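Local coordinates for XAC2610 protein (Xanthomonas axonopodis pv. citri, PDB 4QTQ) that probably serves as an immunity protein that inhibits a peptidoglycan hydrolase linked to the type IV secretion system used in bacterial killing, at residues M146-F151 with T159-D164; G165-V170 with D190-A195; E185-D190 with K199-L204. All coordinates share one frame; numbering follows the deposited sequence.

Contact 1: M146-F151 with T159-D164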
loop_
_atom_site.group_PDB
_atom_site.type_symbol
_atom_site.label_atom_id
_atom_site.label_comp_id
_atom_site.label_asym_id
_atom_site.label_seq_id
_atom_site.Cartn_x
_atom_site.Cartn_y
_atom_site.Cartn_z
ATOM N N MET A 146 10.468 4.293 -1.555
ATOM C CA MET A 146 11.450 4.637 -0.514
ATOM C C MET A 146 10.865 4.676 0.913
ATOM O O MET A 146 11.532 5.116 1.857
ATOM C CB MET A 146 12.179 5.940 -0.858
ATOM C CG MET A 146 13.137 5.828 -2.046
ATOM S SD MET A 146 14.494 4.636 -1.848
ATOM C CE MET A 146 15.211 5.150 -0.285
ATOM N N ALA A 147 9.638 4.194 1.088
ATOM C CA ALA A 147 9.053 4.112 2.420
ATOM C C ALA A 147 9.493 2.819 3.086
ATOM O O ALA A 147 9.891 1.861 2.413
ATOM C CB ALA A 147 7.546 4.160 2.341
ATOM N N ASN A 148 9.395 2.786 4.411
ATOM C CA ASN A 148 9.700 1.572 5.159
ATOM C C ASN A 148 8.596 0.539 5.086
ATOM O O ASN A 148 8.757 -0.564 5.594
ATOM C CB ASN A 148 10.038 1.900 6.609
ATOM C CG ASN A 148 11.312 2.693 6.721
ATOM O OD1 ASN A 148 12.199 2.576 5.873
ATOM N ND2 ASN A 148 11.404 3.526 7.747
ATOM N N GLY A 149 7.490 0.895 4.448
ATOM C CA GLY A 149 6.409 -0.035 4.197
ATOM C C GLY A 149 5.146 0.738 3.900
ATOM O O GLY A 149 5.149 1.970 3.902
ATOM N N LEU A 150 4.063 0.009 3.655
ATOM C CA LEU A 150 2.778 0.617 3.372
ATOM C C LEU A 150 2.376 1.605 4.469
ATOM O O LEU A 150 2.584 1.361 5.657
ATOM C CB LEU A 150 1.703 -0.459 3.221
ATOM C CG LEU A 150 0.313 -0.035 2.731
ATOM C CD1 LEU A 150 0.404 0.706 1.406
ATOM C CD2 LEU A 150 -0.565 -1.264 2.571
ATOM N N PHE A 151 1.830 2.734 4.033
ATOM C CA PHE A 151 1.319 3.776 4.919
ATOM C C PHE A 151 0.160 3.302 5.798
ATOM O O PHE A 151 -0.458 2.268 5.531
ATOM C CB PHE A 151 0.897 5.018 4.101
ATOM C CG PHE A 151 0.063 4.707 2.887
ATOM C CD1 PHE A 151 -1.284 4.407 3.008
ATOM C CD2 PHE A 151 0.635 4.707 1.616
ATOM C CE1 PHE A 151 -2.056 4.123 1.885
ATOM C CE2 PHE A 151 -0.124 4.418 0.497
ATOM C CZ PHE A 151 -1.474 4.131 0.628
ATOM N N THR A 159 0.027 8.348 7.115
ATOM C CA THR A 159 1.390 8.454 7.631
ATOM C C THR A 159 2.313 7.400 7.023
ATOM O O THR A 159 1.902 6.277 6.750
ATOM C CB THR A 159 1.421 8.347 9.167
ATOM O OG1 THR A 159 0.638 7.225 9.577
ATOM C CG2 THR A 159 0.849 9.599 9.807
ATOM N N SER A 160 3.564 7.789 6.811
ATOM C CA SER A 160 4.578 6.944 6.182
ATOM C C SER A 160 5.932 7.328 6.775
ATOM O O SER A 160 6.154 8.494 7.111
ATOM C CB SER A 160 4.584 7.174 4.669
ATOM O OG SER A 160 5.320 6.175 3.974
ATOM N N THR A 161 6.819 6.353 6.942
ATOM C CA THR A 161 8.146 6.629 7.474
ATOM C C THR A 161 9.221 6.293 6.451
ATOM O O THR A 161 9.088 5.357 5.659
ATOM C CB THR A 161 8.443 5.869 8.788
ATOM O OG1 THR A 161 8.640 4.485 8.513
ATOM C CG2 THR A 161 7.310 6.006 9.768
ATOM N N SER A 162 10.289 7.071 6.484
ATOM C CA SER A 162 11.452 6.814 5.666
ATOM C C SER A 162 12.711 7.094 6.500
ATOM O O SER A 162 12.630 7.255 7.725
ATOM C CB SER A 162 11.392 7.676 4.405
ATOM O OG SER A 162 12.149 7.066 3.373
ATOM N N GLY A 163 13.869 7.137 5.853
ATOM C CA GLY A 163 15.134 7.385 6.557
ATOM C C GLY A 163 16.243 6.478 6.073
ATOM O O GLY A 163 16.098 5.798 5.062
ATOM N N ASP A 164 17.360 6.471 6.792
ATOM C CA ASP A 164 18.509 5.644 6.410
ATOM C C ASP A 164 18.603 4.318 7.194
ATOM O O ASP A 164 19.639 3.648 7.155
ATOM C CB ASP A 164 19.816 6.449 6.522
ATOM C CG ASP A 164 20.190 6.789 7.955
ATOM O OD1 ASP A 164 19.430 6.461 8.888
ATOM O OD2 ASP A 164 21.261 7.395 8.150
HETATM O O HOH W 1 4.168 4.164 2.390
HETATM O O HOH W 2 5.599 3.565 6.189
#

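Contact 2: G165-V170 with D190-A195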
loop_
_atom_site.group_PDB
_atom_site.type_symbol
_atom_site.label_atom_id
_atom_site.label_comp_id
_atom_site.label_asym_id
_atom_site.label_seq_id
_atom_site.Cartn_x
_atom_site.Cartn_y
_atom_site.Cartn_z
ATOM N N GLY A 165 17.527 3.939 7.890
ATOM C CA GLY A 165 17.493 2.686 8.652
ATOM C C GLY A 165 18.458 2.635 9.833
ATOM O O GLY A 165 18.876 1.547 10.254
ATOM N N CYS A 166 18.801 3.806 10.370
ATOM C CA CYS A 166 19.802 3.921 11.420
ATOM C C CYS A 166 19.463 5.071 12.368
ATOM O O CYS A 166 18.709 4.894 13.320
ATOM C CB CYS A 166 21.207 4.112 10.806
ATOM S SG CYS A 166 21.845 2.703 9.855
ATOM N N CYS A 167 19.997 6.249 12.065
ATOM C CA CYS A 167 19.975 7.450 12.888
ATOM C C CYS A 167 19.181 8.606 12.265
ATOM O O CYS A 167 19.063 9.673 12.869
ATOM C CB CYS A 167 21.422 7.912 12.979
ATOM S SG CYS A 167 22.271 7.609 11.402
ATOM N N ILE A 168 18.730 8.427 11.024
ATOM C CA ILE A 168 17.895 9.429 10.366
ATOM C C ILE A 168 16.541 8.788 10.091
ATOM O O ILE A 168 16.454 7.772 9.406
ATOM C CB ILE A 168 18.535 9.999 9.083
ATOM C CG1 ILE A 168 19.756 10.844 9.461
ATOM C CG2 ILE A 168 17.528 10.858 8.330
ATOM C CD1 ILE A 168 20.539 11.381 8.285
ATOM N N HIS A 169 15.498 9.375 10.671
ATOM C CA HIS A 169 14.136 8.908 10.498
ATOM C C HIS A 169 13.302 10.056 9.987
ATOM O O HIS A 169 13.396 11.179 10.501
ATOM C CB HIS A 169 13.557 8.423 11.822
ATOM C CG HIS A 169 14.344 7.318 12.447
ATOM N ND1 HIS A 169 15.153 7.511 13.544
ATOM C CD2 HIS A 169 14.465 6.011 12.114
ATOM C CE1 HIS A 169 15.736 6.371 13.865
ATOM N NE2 HIS A 169 15.338 5.444 13.011
ATOM N N VAL A 170 12.483 9.772 8.983
ATOM C CA VAL A 170 11.595 10.776 8.403
ATOM C C VAL A 170 10.161 10.300 8.585
ATOM O O VAL A 170 9.848 9.142 8.289
ATOM C CB VAL A 170 11.896 11.022 6.921
ATOM C CG1 VAL A 170 10.961 12.093 6.356
ATOM C CG2 VAL A 170 13.358 11.411 6.746
ATOM N N ASP A 190 17.370 13.422 13.457
ATOM C CA ASP A 190 18.759 13.016 13.254
ATOM C C ASP A 190 19.391 12.727 14.625
ATOM O O ASP A 190 19.608 13.647 15.431
ATOM C CB ASP A 190 19.507 14.133 12.514
ATOM C CG ASP A 190 20.957 13.782 12.183
ATOM O OD1 ASP A 190 21.562 12.892 12.828
ATOM O OD2 ASP A 190 21.497 14.430 11.258
ATOM N N THR A 191 19.663 11.450 14.887
ATOM C CA THR A 191 20.252 10.993 16.152
ATOM C C THR A 191 21.676 10.446 15.958
ATOM O O THR A 191 22.125 9.567 16.710
ATOM C CB THR A 191 19.344 9.924 16.803
ATOM O OG1 THR A 191 18.053 10.493 17.034
ATOM C CG2 THR A 191 19.893 9.429 18.141
ATOM N N ASN A 192 22.396 10.967 14.962
ATOM C CA ASN A 192 23.798 10.564 14.734
ATOM C C ASN A 192 24.684 10.867 15.951
ATOM O O ASN A 192 25.578 10.079 16.293
ATOM C CB ASN A 192 24.351 11.210 13.458
ATOM C CG ASN A 192 23.975 10.432 12.204
ATOM O OD1 ASN A 192 24.279 9.248 12.089
ATOM N ND2 ASN A 192 23.328 11.096 11.259
ATOM N N ASP A 193 24.434 12.021 16.572
ATOM C CA ASP A 193 24.977 12.348 17.891
ATOM C C ASP A 193 23.854 12.174 18.918
ATOM O O ASP A 193 23.039 13.083 19.117
ATOM C CB ASP A 193 25.524 13.785 17.913
ATOM C CG ASP A 193 26.128 14.172 19.260
ATOM O OD1 ASP A 193 26.056 13.372 20.217
ATOM O OD2 ASP A 193 26.674 15.289 19.364
ATOM N N PRO A 194 23.788 10.992 19.570
ATOM C CA PRO A 194 22.777 10.759 20.610
ATOM C C PRO A 194 22.699 11.842 21.687
ATOM O O PRO A 194 21.613 12.106 22.207
ATOM C CB PRO A 194 23.231 9.436 21.230
ATOM C CG PRO A 194 23.839 8.706 20.086
ATOM C CD PRO A 194 24.525 9.751 19.253
ATOM N N ALA A 195 23.841 12.449 22.014
ATOM C CA ALA A 195 23.902 13.527 23.003
ATOM C C ALA A 195 23.395 14.873 22.460
ATOM O O ALA A 195 23.120 15.790 23.236
ATOM C CB ALA A 195 25.323 13.670 23.531
HETATM O O HOH W 3 16.772 9.327 14.215
#

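Contact 3: E185-D190 with K199-L204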
loop_
_atom_site.group_PDB
_atom_site.type_symbol
_atom_site.label_atom_id
_atom_site.label_comp_id
_atom_site.label_asym_id
_atom_site.label_seq_id
_atom_site.Cartn_x
_atom_site.Cartn_y
_atom_site.Cartn_z
ATOM N N GLU A 185 3.262 17.614 6.163
ATOM C CA GLU A 185 4.214 17.655 7.258
ATOM C C GLU A 185 5.290 16.605 7.064
ATOM O O GLU A 185 4.996 15.439 6.787
ATOM C CB GLU A 185 3.512 17.410 8.594
ATOM C CG GLU A 185 4.405 17.639 9.800
ATOM C CD GLU A 185 3.776 17.142 11.075
ATOM O OE1 GLU A 185 3.993 15.966 11.421
ATOM O OE2 GLU A 185 3.066 17.926 11.730
ATOM N N ARG A 186 6.537 17.035 7.212
ATOM C CA ARG A 186 7.675 16.131 7.211
ATOM C C ARG A 186 8.515 16.421 8.459
ATOM O O ARG A 186 9.014 17.544 8.625
ATOM C CB ARG A 186 8.516 16.310 5.945
ATOM C CG ARG A 186 9.678 15.329 5.870
ATOM C CD ARG A 186 10.700 15.633 4.794
ATOM N NE ARG A 186 10.153 15.801 3.451
ATOM C CZ ARG A 186 9.701 14.820 2.668
ATOM N NH1 ARG A 186 9.661 13.562 3.088
ATOM N NH2 ARG A 186 9.251 15.114 1.456
ATOM N N LEU A 187 8.645 15.410 9.323
ATOM C CA LEU A 187 9.444 15.490 10.538
ATOM C C LEU A 187 10.719 14.676 10.332
ATOM O O LEU A 187 10.649 13.471 10.138
ATOM C CB LEU A 187 8.687 14.924 11.753
ATOM C CG LEU A 187 7.315 15.479 12.144
ATOM C CD1 LEU A 187 6.907 14.945 13.517
ATOM C CD2 LEU A 187 7.283 17.003 12.146
ATOM N N THR A 188 11.872 15.342 10.348
ATOM C CA THR A 188 13.158 14.666 10.186
ATOM C C THR A 188 13.891 14.658 11.526
ATOM O O THR A 188 14.149 15.720 12.105
ATOM C CB THR A 188 14.042 15.358 9.128
ATOM O OG1 THR A 188 13.349 15.401 7.880
ATOM C CG2 THR A 188 15.364 14.601 8.941
ATOM N N GLU A 189 14.201 13.468 12.023
ATOM C CA GLU A 189 14.957 13.325 13.266
ATOM C C GLU A 189 16.331 12.755 12.961
ATOM O O GLU A 189 16.436 11.735 12.289
ATOM C CB GLU A 189 14.233 12.406 14.234
ATOM C CG GLU A 189 12.833 12.873 14.595
ATOM C CD GLU A 189 12.318 12.217 15.860
ATOM O OE1 GLU A 189 12.761 11.082 16.165
ATOM O OE2 GLU A 189 11.477 12.838 16.552
ATOM N N ASP A 190 17.370 13.422 13.457
ATOM C CA ASP A 190 18.759 13.016 13.254
ATOM C C ASP A 190 19.391 12.727 14.625
ATOM O O ASP A 190 19.608 13.647 15.431
ATOM C CB ASP A 190 19.507 14.133 12.514
ATOM C CG ASP A 190 20.957 13.782 12.183
ATOM O OD1 ASP A 190 21.562 12.892 12.828
ATOM O OD2 ASP A 190 21.497 14.430 11.258
ATOM N N LYS A 199 16.059 17.815 15.260
ATOM C CA LYS A 199 14.724 17.596 14.740
ATOM C C LYS A 199 14.386 18.743 13.813
ATOM O O LYS A 199 14.557 19.904 14.171
ATOM C CB LYS A 199 13.714 17.511 15.884
ATOM C CG LYS A 199 12.261 17.426 15.439
ATOM C CD LYS A 199 11.353 17.205 16.637
ATOM C CE LYS A 199 9.895 17.471 16.309
ATOM N NZ LYS A 199 9.108 17.718 17.554
ATOM N N LYS A 200 13.922 18.410 12.616
ATOM C CA LYS A 200 13.537 19.411 11.631
ATOM C C LYS A 200 12.076 19.206 11.284
ATOM O O LYS A 200 11.657 18.082 11.020
ATOM C CB LYS A 200 14.408 19.279 10.389
ATOM C CG LYS A 200 14.177 20.335 9.325
ATOM C CD LYS A 200 15.445 20.561 8.518
ATOM C CE LYS A 200 15.156 21.003 7.101
ATOM N NZ LYS A 200 14.834 19.830 6.245
ATOM N N ILE A 201 11.305 20.290 11.307
ATOM C CA ILE A 201 9.881 20.239 11.015
ATOM C C ILE A 201 9.626 21.067 9.768
ATOM O O ILE A 201 9.990 22.239 9.722
ATOM C CB ILE A 201 9.039 20.822 12.169
ATOM C CG1 ILE A 201 9.360 20.122 13.489
ATOM C CG2 ILE A 201 7.545 20.726 11.856
ATOM C CD1 ILE A 201 8.922 20.914 14.711
ATOM N N GLU A 202 9.024 20.452 8.757
ATOM C CA GLU A 202 8.539 21.179 7.594
ATOM C C GLU A 202 7.039 20.970 7.471
ATOM O O GLU A 202 6.533 19.885 7.749
ATOM C CB GLU A 202 9.224 20.707 6.326
ATOM C CG GLU A 202 10.737 20.728 6.379
ATOM C CD GLU A 202 11.332 19.963 5.228
ATOM O OE1 GLU A 202 11.933 18.912 5.474
ATOM O OE2 GLU A 202 11.167 20.385 4.072
ATOM N N ARG A 203 6.338 22.022 7.064
ATOM C CA ARG A 203 4.881 21.999 6.928
ATOM C C ARG A 203 4.463 22.711 5.667
ATOM O O ARG A 203 5.201 23.561 5.155
ATOM C CB ARG A 203 4.214 22.685 8.111
ATOM C CG ARG A 203 4.525 22.021 9.424
ATOM C CD ARG A 203 3.443 22.243 10.464
ATOM N NE ARG A 203 3.600 21.257 11.538
ATOM C CZ ARG A 203 4.037 21.512 12.769
ATOM N NH1 ARG A 203 4.344 22.748 13.154
ATOM N NH2 ARG A 203 4.152 20.513 13.641
ATOM N N LEU A 204 3.264 22.374 5.190
ATOM C CA LEU A 204 2.731 22.944 3.972
ATOM C C LEU A 204 2.149 24.297 4.327
ATOM O O LEU A 204 1.222 24.396 5.134
ATOM C CB LEU A 204 1.655 22.034 3.367
ATOM C CG LEU A 204 0.931 22.532 2.123
ATOM C CD1 LEU A 204 1.871 22.536 0.936
ATOM C CD2 LEU A 204 -0.316 21.711 1.827
HETATM O O HOH W 4 11.924 17.863 7.904
HETATM O O HOH W 5 10.188 18.361 1.842
#

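Contact 1: M146-F151 with T159-D164
Ala147 and Asn148 run past Thr161 and Ser162 with one direct backbone bond, Asn148 N to Thr161 O at 2.9 Å, so the loop that follows helix 138-143 is tied to strand 157-163 without pairing with it as a strand. It packs beside the second strand of an antiparallel sheet and then turns into the first, 152-154. Asn148 and Thr161 cross at about a right angle; ND2 of Asn148 reaches OG1 of Thr161 at 3.0 Å, with the hydroxyl 28° out of the amide plane. The other end of that amide, OD1, takes a bond from Asn116, which also holds Gly163 O. Further along the loop, Gly149 O receives a proton from each of two waters; one also bonds Ser160 OG and the other accepts from Thr161 N, so Gly149 O is linked to the strand through water. Beyond them Phe151 turns its ring away towards Ile143 and Val124, while its CB lies 3.1 Å from Thr159 O. At the other end Ser162 OG, anti to its own backbone N (chi1 -155°), donates to Met146 O from 31° outside the carbonyl plane; their 2.5 Å separation is unusually short, its exact length doubtful.

Contact 2: G165-V170 with D190-A195
Cys167 has the most surface buried here, and its CB and SG both meet the Asn192 amide. In the conformer described, SG sits between the backbone N and the carbonyl carbon (chi1 36°), which brings it 2.7 Å from Asn192 OD1. That separation is very short and a second conformer of the cysteine exists, so the detail of this approach is doubtful. CB of Cys167 is also close to the amide, 3.3 Å from Asn192 OD1. The backbone bond is clear: Thr191 N donates to Cys167 O over 2.8 Å, almost straight at 175° and in the plane of the carbonyl. The same oxygen lies 3.4 Å from Asp190 CA in a CA-H...O contact and takes a weak bond from a water that also sits beside His169 ND1.

Ile168 and Asp190 form an antiparallel non-hydrogen-bonded pair, which joins strands 168-176 and 181-190. The turn that follows is an Asx turn: Asp190 OD1 accepts from Asn192 N at 3.0 Å, nearly along its C-O axis. Asn192 ND2 adds a weak bond to that same oxygen, so one carboxylate atom receives both the main-chain and the side-chain N-H of Asn192. With the amide turned this way, ND2 comes 4.0 Å from Ile168 CG1. On the preceding turn, Asp164 OD1 accepts from Ile168 N and, weakly, from the N atoms of Cys166 and Cys167. The isoleucine also touches the aspartate, with CG1 4.2 Å from Asp190 CG and the two side chains crossing obliquely.

Contact 3: E185-D190 with K199-L204
Glu185 and Arg203 pair at one end of two antiparallel strands, whose axes come within 4.7 Å and run at 169° to each other. From CB of Arg203, CG leaves anti to the carbonyl carbon (chi1 -61°), and the chain stays extended as far as NE. NE is 4.1 Å from Glu185 CG and 3.4 Å from Glu185 OE2. CZ lies 3.9 Å from that oxygen, and NH2 reaches it as well at 3.4 Å. The salt bridge is carried by two long, weak hydrogen bonds that converge on OE2, which lies in the guanidinium plane at its edge, while the carboxylate plane is turned 56° away. Ile201 CG2 covers one face of the guanidinium, 3.7 Å above its centre, and NH1 has a long, weak ion pair with the C-terminal carboxylate of Asn214. That same CG2 meets Leu187 CD2, the two side chains lying side by side.

On the face carrying Arg186, Thr188, Lys200 and Glu202, within strand 198-205, Lys200 NZ forms a salt bridge with Glu202 OE1, its hydrogen bond weak. A water joins Arg186 NE to Glu202 OE2, and the arginine's own salt bridge goes to Asp172 on strand 168-176. Along the backbone, Arg186 with Glu202 and Thr188 with Lys200 exchange reciprocal N-H...O bonds, alternating with non-hydrogen-bonded pairs: the regular register of an antiparallel beta hairpin.

Overall arrangement
All three contacts involve the C-terminal six-stranded antiparallel sheet, whose strands follow one another in chain order. Contact 1 closes before the others open and joins the preceding loop to strand 157-163; contact 2 links the ends of strands 168-176 and 181-190, and contact 3 pairs 181-190 with 198-205. Their centres lie 13 to 15 Å apart. Contacts 1 and 2 meet where Ser162 N faces Val170 O, a probable hydrogen bond at 2.8 Å, whereas contacts 1 and 3 do not touch. Contacts 2 and 3 alternate along the chain and share Asp190. The up-and-down order is consistent with this sheet being a beta-propeller-like fragment; the calcium ion, held by residues of 98-106, lies outside it.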